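Local coordinates for Lmo0325 protein (Listeria monocytogenes EGD-e, PDB 4RYK), which probably binds DNA as a dimeric, Rgg-like transcriptional regulator, with an N-terminal helix-turn-helix domain followed by an all-helical, TPR-like C-terminal domain, at residues E66-F69 and I70-F74; F86-L89 and S90-D94; Y183-M186 and L187-Y190; Q275-E279 and L280-A284; E283-A286 and D287-V291. All coordinates share one frame; numbering follows the deposited sequence.

Interaction 1 (E66-F69 and I70-F74); sequences EFFF and IYRDF
One face of the F69 ring carries F74 CA, 3.8 Å from the ring centroid and 18° off its normal, a CH-pi contact; the F74 ring itself stands nearly upright to it, receiving F69 CE2 at its own edge, 3.5 Å from F74 CD2. F68 lies over one face of the R72 guanidinium, with F68 CD1 3.6 Å from R72 NH2 and the two planes 48° apart. The F67 and Y71 rings point the same way and are near parallel, yet slid so far apart that they barely overlap (centroids 5.7 Å); F68 completes this aromatic cluster. F69 CG lies anti to the backbone N (chi1 -179°), beside its carbonyl carbon, which turns the ring toward F74, beyond the helix end. There F69 O takes a weak bond from F74 N at 2.9 Å, after the regular turn in which R72 N reaches F68 O at 2.9 Å. R72 NH2 forms a salt bridge with E54 of the second subunit, and F69 stacks on Y196 of that subunit. The contact closes helix 64-71, whose F67, I70 and Y71 pack on L13 of helix 10-20.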
# COMPACT_ATOMS: atom_id res chain seq x y z
N GLU A 66 10.33 3.53 -3.10
CA GLU A 66 10.49 2.89 -4.43
C GLU A 66 11.96 2.58 -4.60
O GLU A 66 12.34 1.51 -5.11
CB GLU A 66 10.00 3.81 -5.56
CG GLU A 66 10.12 3.15 -6.93
CD GLU A 66 9.78 4.05 -8.10
OE1 GLU A 66 9.34 5.22 -7.93
OE2 GLU A 66 9.94 3.53 -9.22
N PHE A 67 12.81 3.50 -4.14
CA PHE A 67 14.22 3.25 -4.26
C PHE A 67 14.56 1.94 -3.55
O PHE A 67 15.31 1.11 -4.10
CB PHE A 67 15.06 4.42 -3.71
CG PHE A 67 16.54 4.12 -3.63
CD1 PHE A 67 17.08 3.51 -2.51
CD2 PHE A 67 17.37 4.43 -4.70
CE1 PHE A 67 18.42 3.18 -2.45
CE2 PHE A 67 18.73 4.09 -4.64
CZ PHE A 67 19.24 3.49 -3.51
N PHE A 68 14.02 1.76 -2.32
CA PHE A 68 14.37 0.56 -1.60
C PHE A 68 13.78 -0.69 -2.19
O PHE A 68 14.38 -1.76 -2.10
CB PHE A 68 14.08 0.64 -0.07
CG PHE A 68 15.21 1.23 0.67
CD1 PHE A 68 16.27 0.44 1.09
CD2 PHE A 68 15.30 2.59 0.84
CE1 PHE A 68 17.37 0.99 1.73
CE2 PHE A 68 16.41 3.16 1.44
CZ PHE A 68 17.45 2.35 1.89
N PHE A 69 12.62 -0.55 -2.79
CA PHE A 69 12.07 -1.66 -3.51
C PHE A 69 13.02 -2.11 -4.61
O PHE A 69 13.25 -3.28 -4.76
CB PHE A 69 10.70 -1.31 -4.07
CG PHE A 69 10.05 -2.45 -4.83
CD1 PHE A 69 9.55 -3.55 -4.15
CD2 PHE A 69 10.03 -2.44 -6.22
CE1 PHE A 69 8.99 -4.61 -4.84
CE2 PHE A 69 9.49 -3.50 -6.91
CZ PHE A 69 8.95 -4.56 -6.23
N ILE A 70 13.52 -1.17 -5.41
CA ILE A 70 14.51 -1.45 -6.48
C ILE A 70 15.78 -2.01 -5.88
O ILE A 70 16.29 -3.02 -6.31
CB ILE A 70 14.84 -0.18 -7.27
CG1 ILE A 70 13.58 0.34 -7.92
CG2 ILE A 70 15.89 -0.51 -8.38
CD1 ILE A 70 13.69 1.75 -8.50
N TYR A 71 16.23 -1.38 -4.81
CA TYR A 71 17.49 -1.70 -4.15
C TYR A 71 17.54 -3.08 -3.59
O TYR A 71 18.58 -3.67 -3.63
CB TYR A 71 17.75 -0.74 -3.00
CG TYR A 71 19.10 -0.87 -2.41
CD1 TYR A 71 20.22 -0.57 -3.19
CD2 TYR A 71 19.30 -1.32 -1.09
CE1 TYR A 71 21.48 -0.68 -2.68
CE2 TYR A 71 20.58 -1.43 -0.56
CZ TYR A 71 21.66 -1.11 -1.38
OH TYR A 71 22.95 -1.17 -0.96
N ARG A 72 16.43 -3.58 -3.06
CA ARG A 72 16.37 -4.99 -2.63
C ARG A 72 16.06 -5.93 -3.80
O ARG A 72 15.47 -6.98 -3.60
CB ARG A 72 15.33 -5.18 -1.56
CG ARG A 72 15.46 -4.14 -0.48
CD ARG A 72 15.11 -4.64 0.88
NE ARG A 72 15.40 -3.64 1.92
CZ ARG A 72 16.62 -3.27 2.32
NH1 ARG A 72 17.74 -3.75 1.77
NH2 ARG A 72 16.73 -2.35 3.27
N ASP A 73 16.44 -5.54 -5.00
CA ASP A 73 16.20 -6.31 -6.20
C ASP A 73 14.71 -6.71 -6.35
O ASP A 73 14.35 -7.89 -6.48
CB ASP A 73 17.15 -7.51 -6.24
CG ASP A 73 17.14 -8.18 -7.56
OD1 ASP A 73 16.68 -7.54 -8.53
OD2 ASP A 73 17.59 -9.36 -7.65
N PHE A 74 13.87 -5.69 -6.28
CA PHE A 74 12.41 -5.75 -6.59
C PHE A 74 11.65 -6.81 -5.83
O PHE A 74 10.78 -7.48 -6.41
CB PHE A 74 12.15 -5.92 -8.10
CG PHE A 74 12.76 -4.85 -8.95
CD1 PHE A 74 14.07 -4.99 -9.44
CD2 PHE A 74 12.03 -3.71 -9.32
CE1 PHE A 74 14.63 -4.00 -10.24
CE2 PHE A 74 12.57 -2.74 -10.14
CZ PHE A 74 13.88 -2.89 -10.60

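Interaction 2 (F86-L89 and S90-D94); sequences FVEL and SGKND
S90 turns its hydroxyl over one face of the F86 ring, OG standing 3.5 Å from F86 CZ and displaced toward that rim. The torsion that sets OG beside its own backbone N (chi1 -82°) also brings it back to F86 O, where the bond is weak at 3.2 Å; the firmer grip on the same carbonyl comes from S90 N at 2.8 Å. Just past the helix end, the K92 chain curls back past E88 O, bringing NZ to 3.6 Å from E88 CG. The two side chains cross at a slant, and K92 NZ stays 4.1 Å from E88 OE2, beyond salt-bridge range, so any attraction is probably modest. L89 and D94 meet across the helix end, L89 CD2 touching D94 OD2 at 3.6 Å, while D94 OD1 is taken by G97 N at the start of helix 95-108. F86, L89 and S90 also pack on M98 of that helix. D94 N binds L89 O at 3.0 Å and N93 N binds S90 O at 2.9 Å, with N93 at positive phi. This is a Schellman motif closing helix 82-91, followed directly by the D94 N-cap of the next helix.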
# COMPACT_ATOMS: atom_id res chain seq x y z
N PHE A 86 7.11 -14.84 9.45
CA PHE A 86 6.35 -15.50 10.50
C PHE A 86 4.94 -15.83 10.06
O PHE A 86 4.37 -16.89 10.38
CB PHE A 86 6.30 -14.61 11.75
CG PHE A 86 5.50 -15.19 12.87
CD1 PHE A 86 5.93 -16.35 13.52
CD2 PHE A 86 4.29 -14.62 13.24
CE1 PHE A 86 5.19 -16.91 14.55
CE2 PHE A 86 3.55 -15.16 14.27
CZ PHE A 86 4.00 -16.31 14.94
N VAL A 87 4.34 -14.89 9.36
CA VAL A 87 2.99 -15.06 8.85
C VAL A 87 2.93 -16.21 7.85
O VAL A 87 2.04 -17.07 7.89
CB VAL A 87 2.56 -13.73 8.19
CG1 VAL A 87 1.30 -13.89 7.35
CG2 VAL A 87 2.36 -12.68 9.28
N GLU A 88 3.88 -16.23 6.93
CA GLU A 88 3.96 -17.33 5.99
C GLU A 88 4.11 -18.68 6.70
O GLU A 88 3.40 -19.62 6.40
CB GLU A 88 5.10 -17.11 5.04
CG GLU A 88 5.30 -18.29 4.14
CD GLU A 88 6.06 -17.92 2.92
OE1 GLU A 88 6.87 -16.96 3.03
OE2 GLU A 88 5.85 -18.55 1.86
N LEU A 89 5.04 -18.79 7.64
CA LEU A 89 5.22 -20.03 8.37
C LEU A 89 3.98 -20.42 9.19
O LEU A 89 3.56 -21.57 9.17
CB LEU A 89 6.43 -19.90 9.29
CG LEU A 89 7.77 -19.70 8.60
CD1 LEU A 89 8.83 -19.20 9.56
CD2 LEU A 89 8.20 -21.00 7.99
N SER A 90 3.44 -19.46 9.94
CA SER A 90 2.20 -19.70 10.71
C SER A 90 1.11 -20.24 9.82
O SER A 90 0.47 -21.24 10.14
CB SER A 90 1.68 -18.39 11.33
OG SER A 90 2.39 -18.17 12.50
N GLY A 91 0.90 -19.52 8.72
CA GLY A 91 -0.12 -19.84 7.76
C GLY A 91 -0.09 -21.27 7.25
O GLY A 91 -1.14 -21.88 7.15
N LYS A 92 1.09 -21.80 6.93
CA LYS A 92 1.17 -23.23 6.58
C LYS A 92 1.80 -24.09 7.71
O LYS A 92 2.35 -25.17 7.47
CB LYS A 92 1.74 -23.46 5.15
CG LYS A 92 2.99 -22.70 4.73
CD LYS A 92 4.22 -23.27 5.41
CE LYS A 92 5.46 -23.22 4.52
NZ LYS A 92 5.93 -21.82 4.32
N ASN A 93 1.66 -23.61 8.96
CA ASN A 93 1.94 -24.41 10.18
C ASN A 93 3.28 -25.09 10.25
O ASN A 93 3.43 -26.18 10.82
CB ASN A 93 0.88 -25.49 10.33
CG ASN A 93 -0.20 -25.08 11.27
OD1 ASN A 93 -0.39 -23.89 11.56
ND2 ASN A 93 -0.91 -26.06 11.77
N ASP A 94 4.28 -24.43 9.69
CA ASP A 94 5.53 -25.09 9.47
C ASP A 94 6.44 -24.89 10.68
O ASP A 94 7.14 -23.88 10.81
CB ASP A 94 6.13 -24.52 8.21
CG ASP A 94 7.46 -25.04 7.96
OD1 ASP A 94 7.93 -25.93 8.72
OD2 ASP A 94 8.04 -24.51 7.01

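Interaction 3 (Y183-M186 and L187-Y190); sequences YQIM and LKSY
With Y183 CG anti to the backbone N (chi1 175°) and L187 CG anti to its own carbonyl carbon (chi1 -74°), the two side chains meet one turn apart on helix 176-193, an i to i+4 aromatic-aliphatic pair within the TPR-like C-terminal domain. L187 CG lies over one face of the Y183 ring, 4.3 Å from the centroid and 24° off the normal, and L187 CD1 comes to 3.6 Å from Y183 CE2, while CD2 sits near the hydroxyl end. Behind the pair, L187 N bonds to Y183 O at 2.8 Å. M186, a selenomethionine, brings SE to 4.4 Å from Y190 CB. Y183 and L187 rest on K229 of helix 220-235, and M186 on F203, L206 and F207 of helix 197-216, so that the contact faces both following helices. Y190 OH bonds to E232 of helix 220-235, and K188 NZ to Q157 O. M186 O carries two good bonds: Y190 N bonds to it at 2.9 Å, and S189 OG reaches a lone pair of M186 O in the carbonyl plane, at 3.0 Å.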
# COMPACT_ATOMS: atom_id res chain seq x y z
N TYR A 183 -6.51 -2.58 23.81
CA TYR A 183 -7.36 -2.14 22.73
C TYR A 183 -7.55 -0.61 22.69
O TYR A 183 -7.40 0.02 21.63
CB TYR A 183 -8.71 -2.88 22.81
CG TYR A 183 -9.73 -2.41 21.78
CD1 TYR A 183 -9.76 -2.96 20.53
CD2 TYR A 183 -10.68 -1.44 22.08
CE1 TYR A 183 -10.69 -2.53 19.59
CE2 TYR A 183 -11.61 -1.02 21.14
CZ TYR A 183 -11.60 -1.57 19.89
OH TYR A 183 -12.49 -1.18 18.91
N GLN A 184 -7.86 -0.01 23.84
CA GLN A 184 -7.97 1.45 23.93
C GLN A 184 -6.65 2.13 23.56
O GLN A 184 -6.63 3.05 22.78
CB GLN A 184 -8.52 1.90 25.30
CG GLN A 184 -10.00 1.59 25.42
CD GLN A 184 -10.57 1.72 26.84
OE1 GLN A 184 -9.88 2.06 27.83
NE2 GLN A 184 -11.87 1.44 26.96
N ILE A 185 -5.52 1.65 24.02
CA ILE A 185 -4.25 2.22 23.54
C ILE A 185 -4.03 2.07 22.03
O ILE A 185 -3.60 3.01 21.37
CB ILE A 185 -3.07 1.56 24.24
CG1 ILE A 185 -3.22 1.60 25.76
CG2 ILE A 185 -1.77 2.19 23.79
CD1 ILE A 185 -2.78 2.87 26.42
N MSE A 186 -4.29 0.86 21.50
CA MSE A 186 -4.25 0.51 20.05
C MSE A 186 -5.07 1.59 19.35
O MSE A 186 -4.65 2.13 18.31
CB MSE A 186 -4.72 -0.97 19.72
CG MSE A 186 -4.78 -1.85 18.32
SE MSE A 186 -6.40 -1.07 17.38
CE MSE A 186 -7.45 -2.41 18.33
N LEU A 187 -6.26 1.88 19.83
CA LEU A 187 -7.13 2.83 19.10
C LEU A 187 -6.49 4.19 18.88
O LEU A 187 -6.71 4.77 17.85
CB LEU A 187 -8.50 3.05 19.74
CG LEU A 187 -9.51 1.92 19.61
CD1 LEU A 187 -10.81 2.35 20.30
CD2 LEU A 187 -9.73 1.55 18.14
N LYS A 188 -5.69 4.68 19.81
CA LYS A 188 -5.00 5.96 19.61
C LYS A 188 -4.03 5.87 18.42
O LYS A 188 -3.82 6.82 17.71
CB LYS A 188 -4.22 6.34 20.83
CG LYS A 188 -5.11 6.50 22.04
CD LYS A 188 -4.38 7.13 23.21
CE LYS A 188 -3.03 6.48 23.47
NZ LYS A 188 -2.46 6.89 24.79
N SER A 189 -3.42 4.73 18.21
CA SER A 189 -2.52 4.64 17.08
C SER A 189 -3.31 4.42 15.78
O SER A 189 -2.94 4.97 14.74
CB SER A 189 -1.44 3.58 17.32
OG SER A 189 -1.94 2.28 17.05
N TYR A 190 -4.39 3.67 15.84
CA TYR A 190 -5.30 3.55 14.72
C TYR A 190 -5.69 4.93 14.14
O TYR A 190 -5.69 5.12 12.94
CB TYR A 190 -6.54 2.75 15.14
CG TYR A 190 -7.71 2.99 14.20
CD1 TYR A 190 -7.66 2.53 12.91
CD2 TYR A 190 -8.84 3.72 14.60
CE1 TYR A 190 -8.70 2.79 12.02
CE2 TYR A 190 -9.90 3.96 13.73
CZ TYR A 190 -9.82 3.49 12.44
OH TYR A 190 -10.81 3.73 11.50

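Interaction 4 (Q275-E279 and L280-A284); sequences QTWKE and LHYEA
W277 O receives Y282 N at 2.8 Å where helix 263-279 stops, and a weak, longer bond from L280 N is added to the same oxygen. L280 N is held chiefly by T276 O, at 3.0 Å. K278 O takes H281 N at 3.0 Å, but from above the carbonyl plane rather than on a lone pair. At the last helical residue, E279 O lies over one face of the H281 ring, 3.4 Å from CE1, and is bonded by N250 of the second subunit, whose side-chain oxygen meets H281 NE2; R246 of that subunit serves L280 O. Q275 NE2 reaches E279 OE2 at 3.2 Å, in the plane of its own amide but on the anti side of the carboxylate and well out of the carboxylate plane, while OE1 forms a salt bridge with R272 of the second subunit. T276 OG1 is satisfied by R272 O of its own chain and Y282 OH by S239 O of the other. Apolar contact is lighter: T276 CG2 meets L280 CD1 at 4.0 Å, and W277 CD1 meets Y282 CB at 4.1 Å. With H281 at positive phi, this is a Schellman motif in the short turn between helices 263-279 and 283-300, consistent with the paired helices of a TPR-like domain.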
# COMPACT_ATOMS: atom_id res chain seq x y z
N GLN A 275 -20.62 -14.48 -2.12
CA GLN A 275 -20.75 -14.44 -3.57
C GLN A 275 -19.85 -13.39 -4.19
O GLN A 275 -19.35 -13.56 -5.29
CB GLN A 275 -22.21 -14.15 -3.93
CG GLN A 275 -22.60 -14.15 -5.40
CD GLN A 275 -22.24 -15.41 -6.18
OE1 GLN A 275 -22.27 -16.54 -5.66
NE2 GLN A 275 -21.90 -15.21 -7.48
N THR A 276 -19.67 -12.28 -3.47
CA THR A 276 -18.83 -11.21 -3.95
C THR A 276 -17.40 -11.65 -3.96
O THR A 276 -16.68 -11.39 -4.92
CB THR A 276 -19.00 -9.93 -3.12
OG1 THR A 276 -20.34 -9.44 -3.26
CG2 THR A 276 -18.08 -8.87 -3.65
N TRP A 277 -16.95 -12.32 -2.90
CA TRP A 277 -15.59 -12.85 -2.94
C TRP A 277 -15.41 -13.81 -4.14
O TRP A 277 -14.34 -13.83 -4.77
CB TRP A 277 -15.23 -13.59 -1.65
CG TRP A 277 -14.82 -12.67 -0.53
CD1 TRP A 277 -13.87 -11.71 -0.57
CD2 TRP A 277 -15.31 -12.68 0.80
NE1 TRP A 277 -13.75 -11.11 0.63
CE2 TRP A 277 -14.65 -11.68 1.49
CE3 TRP A 277 -16.30 -13.41 1.46
CZ2 TRP A 277 -14.89 -11.40 2.83
CZ3 TRP A 277 -16.57 -13.12 2.76
CH2 TRP A 277 -15.85 -12.13 3.44
N LYS A 278 -16.44 -14.59 -4.45
CA LYS A 278 -16.36 -15.49 -5.61
C LYS A 278 -16.26 -14.73 -6.89
O LYS A 278 -15.43 -15.06 -7.72
CB LYS A 278 -17.54 -16.43 -5.74
CG LYS A 278 -17.50 -17.50 -4.68
CD LYS A 278 -18.70 -18.41 -4.74
CE LYS A 278 -18.68 -19.35 -3.55
NZ LYS A 278 -19.87 -20.24 -3.56
N GLU A 279 -17.09 -13.71 -7.02
CA GLU A 279 -17.14 -12.96 -8.27
C GLU A 279 -15.85 -12.20 -8.54
O GLU A 279 -15.53 -11.92 -9.68
CB GLU A 279 -18.29 -12.01 -8.22
CG GLU A 279 -19.62 -12.71 -8.29
CD GLU A 279 -20.77 -11.76 -8.09
OE1 GLU A 279 -20.51 -10.61 -7.70
OE2 GLU A 279 -21.92 -12.16 -8.34
N LEU A 280 -15.13 -11.88 -7.45
CA LEU A 280 -13.87 -11.17 -7.55
C LEU A 280 -12.66 -12.09 -7.46
O LEU A 280 -11.57 -11.61 -7.29
CB LEU A 280 -13.74 -10.06 -6.48
CG LEU A 280 -14.85 -8.99 -6.46
CD1 LEU A 280 -14.60 -7.99 -5.36
CD2 LEU A 280 -14.94 -8.24 -7.78
N HIS A 281 -12.88 -13.39 -7.65
CA HIS A 281 -11.81 -14.38 -7.85
C HIS A 281 -10.98 -14.57 -6.54
O HIS A 281 -9.78 -14.81 -6.58
CB HIS A 281 -10.97 -14.03 -9.09
CG HIS A 281 -11.78 -13.45 -10.22
ND1 HIS A 281 -12.68 -14.19 -10.95
CD2 HIS A 281 -11.86 -12.19 -10.71
CE1 HIS A 281 -13.29 -13.42 -11.82
NE2 HIS A 281 -12.81 -12.20 -11.70
N TYR A 282 -11.64 -14.39 -5.39
CA TYR A 282 -11.08 -14.76 -4.10
C TYR A 282 -11.76 -16.04 -3.66
O TYR A 282 -12.41 -16.08 -2.61
CB TYR A 282 -11.31 -13.66 -3.04
CG TYR A 282 -10.57 -12.35 -3.26
CD1 TYR A 282 -9.22 -12.26 -3.00
CD2 TYR A 282 -11.23 -11.22 -3.71
CE1 TYR A 282 -8.54 -11.10 -3.20
CE2 TYR A 282 -10.56 -10.03 -3.96
CZ TYR A 282 -9.23 -9.97 -3.70
OH TYR A 282 -8.54 -8.81 -3.88
N GLU A 283 -11.60 -17.11 -4.42
CA GLU A 283 -12.36 -18.35 -4.14
C GLU A 283 -12.04 -18.96 -2.79
O GLU A 283 -12.94 -19.37 -2.05
CB GLU A 283 -12.13 -19.40 -5.21
CG GLU A 283 -13.01 -19.24 -6.44
CD GLU A 283 -12.44 -18.27 -7.51
OE1 GLU A 283 -11.30 -17.74 -7.32
OE2 GLU A 283 -13.11 -18.06 -8.56
N ALA A 284 -10.78 -19.00 -2.45
CA ALA A 284 -10.39 -19.62 -1.19
C ALA A 284 -10.98 -18.84 -0.00
O ALA A 284 -11.44 -19.42 0.98
CB ALA A 284 -8.86 -19.72 -1.11

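Interaction 5 (E283-A286 and D287-V291); sequences EAIA and DLYSV
I285 and Y289 stand side by side one turn apart at the start of helix 283-300, in the TPR-like C-terminal domain. Their apolar contact runs from I285 CG2 to Y289 CD1, 3.8 Å, and on to CE1 at slightly greater range. CG2 is placed for this because it is the branch anti to the backbone N, CG1 lying beside that N (chi1 -61°); the methyl therefore meets the ring from the preceding turn. At the ring edge, in its plane, sits I285 O, 3.4 Å from Y289 CD1, so the same residue meets the tyrosine through both its methyl and its carbonyl. Aromatic and apolar neighbours come from preceding helices: Y289 stacks on W277 and meets Y251 edge-to-face, I285 packs on W277 and F244, and I285 also reaches F240 of the second subunit. A286 packs on W277 and K278 of helix 263-279.

Backbone hydrogen bonds follow the regular i to i+4 pattern. D287 N reaches E283 O at 2.9 Å, L288 N reaches A284 O at 3.0 Å, and Y289 N meets I285 O at 2.9 Å. Two polar side chains lie close to the same backbone. D287 CG is 3.3 Å from E283 O, a close approach and not a bond. S290, by contrast, folds its hydroxyl back into a true hydrogen bond, and A286 O is gripped twice from opposite faces of its carbonyl plane, by S290 N at 3.0 Å and by S290 OG at 2.9 Å.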
# COMPACT_ATOMS: atom_id res chain seq x y z
N GLU A 283 -11.60 -17.11 -4.42
CA GLU A 283 -12.36 -18.35 -4.14
C GLU A 283 -12.04 -18.96 -2.79
O GLU A 283 -12.94 -19.37 -2.05
CB GLU A 283 -12.13 -19.40 -5.21
CG GLU A 283 -13.01 -19.24 -6.44
CD GLU A 283 -12.44 -18.27 -7.51
OE1 GLU A 283 -11.30 -17.74 -7.32
OE2 GLU A 283 -13.11 -18.06 -8.56
N ALA A 284 -10.78 -19.00 -2.45
CA ALA A 284 -10.39 -19.62 -1.19
C ALA A 284 -10.98 -18.84 -0.00
O ALA A 284 -11.44 -19.42 0.98
CB ALA A 284 -8.86 -19.72 -1.11
N ILE A 285 -11.03 -17.52 -0.11
CA ILE A 285 -11.67 -16.73 0.93
C ILE A 285 -13.15 -17.06 0.99
O ILE A 285 -13.73 -17.24 2.09
CB ILE A 285 -11.47 -15.22 0.68
CG1 ILE A 285 -9.96 -14.88 0.67
CG2 ILE A 285 -12.31 -14.37 1.63
CD1 ILE A 285 -9.24 -15.10 1.97
N ALA A 286 -13.81 -17.13 -0.18
CA ALA A 286 -15.25 -17.44 -0.17
C ALA A 286 -15.54 -18.76 0.52
O ALA A 286 -16.54 -18.90 1.20
CB ALA A 286 -15.81 -17.51 -1.56
N ASP A 287 -14.71 -19.76 0.23
CA ASP A 287 -14.84 -21.11 0.77
C ASP A 287 -14.68 -21.10 2.27
O ASP A 287 -15.46 -21.70 3.00
CB ASP A 287 -13.74 -22.03 0.22
CG ASP A 287 -13.94 -22.41 -1.26
OD1 ASP A 287 -15.06 -22.25 -1.78
OD2 ASP A 287 -12.97 -22.88 -1.91
N LEU A 288 -13.67 -20.39 2.72
CA LEU A 288 -13.44 -20.28 4.13
C LEU A 288 -14.61 -19.62 4.85
O LEU A 288 -15.06 -20.12 5.89
CB LEU A 288 -12.14 -19.57 4.41
CG LEU A 288 -11.93 -19.40 5.90
CD1 LEU A 288 -11.66 -20.75 6.59
CD2 LEU A 288 -10.82 -18.39 6.14
N TYR A 289 -15.15 -18.55 4.30
CA TYR A 289 -16.26 -17.86 4.97
C TYR A 289 -17.54 -18.65 4.91
O TYR A 289 -18.36 -18.46 5.80
CB TYR A 289 -16.52 -16.43 4.43
CG TYR A 289 -15.65 -15.46 5.14
CD1 TYR A 289 -14.39 -15.20 4.69
CD2 TYR A 289 -16.05 -14.86 6.32
CE1 TYR A 289 -13.56 -14.35 5.36
CE2 TYR A 289 -15.22 -14.01 7.00
CZ TYR A 289 -13.98 -13.77 6.50
OH TYR A 289 -13.13 -12.94 7.15
N SER A 290 -17.74 -19.47 3.87
CA SER A 290 -18.85 -20.44 3.86
C SER A 290 -18.83 -21.40 5.04
O SER A 290 -19.87 -21.74 5.54
CB SER A 290 -18.82 -21.30 2.62
OG SER A 290 -18.94 -20.42 1.53
N VAL A 291 -17.65 -21.84 5.44
CA VAL A 291 -17.50 -22.68 6.61
C VAL A 291 -17.84 -21.87 7.86
O VAL A 291 -18.59 -22.31 8.71
CB VAL A 291 -16.07 -23.20 6.72
CG1 VAL A 291 -15.85 -23.94 8.06
CG2 VAL A 291 -15.82 -24.10 5.53

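Interactions 4 and 5 share E283 and A284 and touch through W277, which packs on I285 and Y289, so the turn and the helix after it are packed together; the other contacts touch neither these nor one another. Interactions 2 and 5 lie largely at the surface, whereas 1, 3 and 4 are partly buried. Interactions 1, 2 and 4 end helices, the last two with Schellman motifs; 3 and 5 lie within helices. Serine hydroxyls turn back on carbonyls in 2, 3 and 5, weakly in 2. Interactions 1 and 4, about 32 Å apart between centres, both meet the second subunit, the first amid an aromatic cluster, the second amid many polar bonds.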